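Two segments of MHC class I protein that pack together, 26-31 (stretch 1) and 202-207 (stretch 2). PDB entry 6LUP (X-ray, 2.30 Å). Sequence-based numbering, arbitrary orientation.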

# COMPACT_ATOMS: atom_id res chain seq x y z
N TYR A 26 -0.82 6.67 -7.12
CA TYR A 26 -1.09 5.35 -7.69
C TYR A 26 -2.03 5.43 -8.88
O TYR A 26 -3.06 6.10 -8.82
CB TYR A 26 -1.76 4.44 -6.66
CG TYR A 26 -0.84 3.89 -5.60
CD1 TYR A 26 -0.58 4.61 -4.44
CD2 TYR A 26 -0.26 2.64 -5.74
CE1 TYR A 26 0.26 4.11 -3.45
CE2 TYR A 26 0.58 2.12 -4.77
CZ TYR A 26 0.84 2.86 -3.63
OH TYR A 26 1.67 2.35 -2.65
N VAL A 27 -1.67 4.73 -9.95
CA VAL A 27 -2.63 4.33 -10.97
C VAL A 27 -2.96 2.87 -10.68
O VAL A 27 -2.06 2.02 -10.69
CB VAL A 27 -2.06 4.49 -12.39
CG1 VAL A 27 -3.07 3.99 -13.41
CG2 VAL A 27 -1.70 5.94 -12.67
N ASP A 28 -4.23 2.58 -10.41
CA ASP A 28 -4.64 1.25 -9.96
C ASP A 28 -3.78 0.85 -8.75
O ASP A 28 -3.72 1.60 -7.77
CB ASP A 28 -4.54 0.22 -11.09
CG ASP A 28 -5.50 0.51 -12.24
OD1 ASP A 28 -6.67 0.88 -11.97
OD2 ASP A 28 -5.10 0.36 -13.41
N ASP A 29 -3.11 -0.29 -8.82
CA ASP A 29 -2.26 -0.75 -7.73
C ASP A 29 -0.79 -0.36 -7.88
O ASP A 29 0.04 -0.73 -7.05
CB ASP A 29 -2.34 -2.27 -7.59
CG ASP A 29 -3.53 -2.73 -6.80
OD1 ASP A 29 -4.35 -1.89 -6.36
OD2 ASP A 29 -3.65 -3.96 -6.61
N GLN A 30 -0.47 0.38 -8.94
CA GLN A 30 0.93 0.69 -9.23
C GLN A 30 1.30 2.11 -8.80
O GLN A 30 0.69 3.08 -9.26
CB GLN A 30 1.20 0.47 -10.72
CG GLN A 30 2.55 0.97 -11.22
CD GLN A 30 2.77 0.66 -12.68
OE1 GLN A 30 2.82 -0.50 -13.08
NE2 GLN A 30 2.91 1.69 -13.50
N GLN A 31 2.29 2.22 -7.92
CA GLN A 31 2.81 3.52 -7.53
C GLN A 31 3.59 4.12 -8.69
O GLN A 31 4.42 3.45 -9.30
CB GLN A 31 3.70 3.43 -6.30
CG GLN A 31 3.86 4.77 -5.59
CD GLN A 31 5.09 4.84 -4.71
OE1 GLN A 31 5.43 3.88 -4.03
NE2 GLN A 31 5.74 6.00 -4.70
N PHE A 202 2.31 -11.70 -9.29
CA PHE A 202 1.07 -11.25 -9.91
C PHE A 202 0.75 -9.78 -9.64
O PHE A 202 1.14 -9.22 -8.61
CB PHE A 202 -0.12 -12.14 -9.53
CG PHE A 202 -0.37 -12.25 -8.05
CD1 PHE A 202 -1.19 -11.32 -7.39
CD2 PHE A 202 0.16 -13.31 -7.31
CE1 PHE A 202 -1.44 -11.43 -6.03
CE2 PHE A 202 -0.09 -13.42 -5.94
CZ PHE A 202 -0.89 -12.48 -5.30
N TYR A 203 0.05 -9.17 -10.59
CA TYR A 203 -0.43 -7.79 -10.49
C TYR A 203 -1.75 -7.69 -11.25
O TYR A 203 -1.85 -8.21 -12.37
CB TYR A 203 0.60 -6.80 -11.07
CG TYR A 203 0.04 -5.41 -11.18
CD1 TYR A 203 -0.73 -5.03 -12.28
CD2 TYR A 203 0.26 -4.48 -10.16
CE1 TYR A 203 -1.28 -3.76 -12.36
CE2 TYR A 203 -0.27 -3.21 -10.24
CZ TYR A 203 -1.04 -2.86 -11.34
OH TYR A 203 -1.57 -1.59 -11.42
N PRO A 204 -2.77 -7.01 -10.68
CA PRO A 204 -2.80 -6.30 -9.40
C PRO A 204 -2.95 -7.24 -8.20
O PRO A 204 -2.99 -8.46 -8.38
CB PRO A 204 -4.02 -5.38 -9.54
CG PRO A 204 -4.93 -6.11 -10.47
CD PRO A 204 -4.04 -6.85 -11.42
N HIS A 205 -3.04 -6.68 -7.00
CA HIS A 205 -2.95 -7.45 -5.75
C HIS A 205 -4.11 -8.41 -5.51
O HIS A 205 -3.93 -9.48 -4.92
CB HIS A 205 -2.80 -6.50 -4.55
CG HIS A 205 -4.10 -5.98 -4.04
ND1 HIS A 205 -4.72 -6.50 -2.92
CD2 HIS A 205 -4.92 -5.00 -4.50
CE1 HIS A 205 -5.86 -5.86 -2.71
NE2 HIS A 205 -6.00 -4.95 -3.65
N SER A 206 -5.30 -8.01 -5.97
CA SER A 206 -6.54 -8.75 -5.74
C SER A 206 -6.48 -10.17 -6.32
O SER A 206 -6.15 -10.34 -7.50
CB SER A 206 -7.72 -7.97 -6.35
OG SER A 206 -8.95 -8.40 -5.82
N ILE A 207 -6.78 -11.17 -5.49
CA ILE A 207 -6.66 -12.57 -5.91
C ILE A 207 -7.54 -13.53 -5.10
O ILE A 207 -7.79 -13.32 -3.91
CB ILE A 207 -5.17 -13.03 -5.87
CG1 ILE A 207 -4.98 -14.34 -6.65
CG2 ILE A 207 -4.65 -13.13 -4.44
CD1 ILE A 207 -3.54 -14.69 -6.93
O HOH W 1 -3.12 -1.44 -13.52
O HOH W 2 -6.89 -5.10 -7.05

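Tyr 26 lies out of reach of stretch 2, and the contact begins at the tight turn that follows. Val 27 opens a type II' beta turn that closes at Gln 30. Two backbone hydrogen bonds hold it: Val 27 N to Gln 30 O at 3.0 Å, and Gln 30 N to Val 27 O at 2.9 Å. The turn presents Asp 28 and Asp 29 to stretch 2, both with CA-to-CB bonds pointing toward it.

Asp 28 meets Tyr 203 through water. Water 1 donates to Asp 28 OD2 at 2.7 Å and accepts from Tyr 203 OH at 2.6 Å. The tyrosine hydroxyl therefore gives its proton to this water. Its oxygen can still accept, and Asp 29 N donates to Tyr 203 OH at 3.3 Å in a weak, bent bond.

Asp 29 is the most heavily covered residue of the contact. Its CB packs 3.5 Å from Tyr 203 CE2. Its carboxylate reaches the backbone beyond the cis peptide bond preceding Pro 204. There His 205 N donates to Asp 29 OD2 at 2.8 Å, nearly straight at 169°, although the position of OD2 is less certain. Pro 204 CB lies 3.3 Å from the same OD2.

Gln 30 N sits at the edge of the Tyr 203 ring. Gln 31 makes no contact.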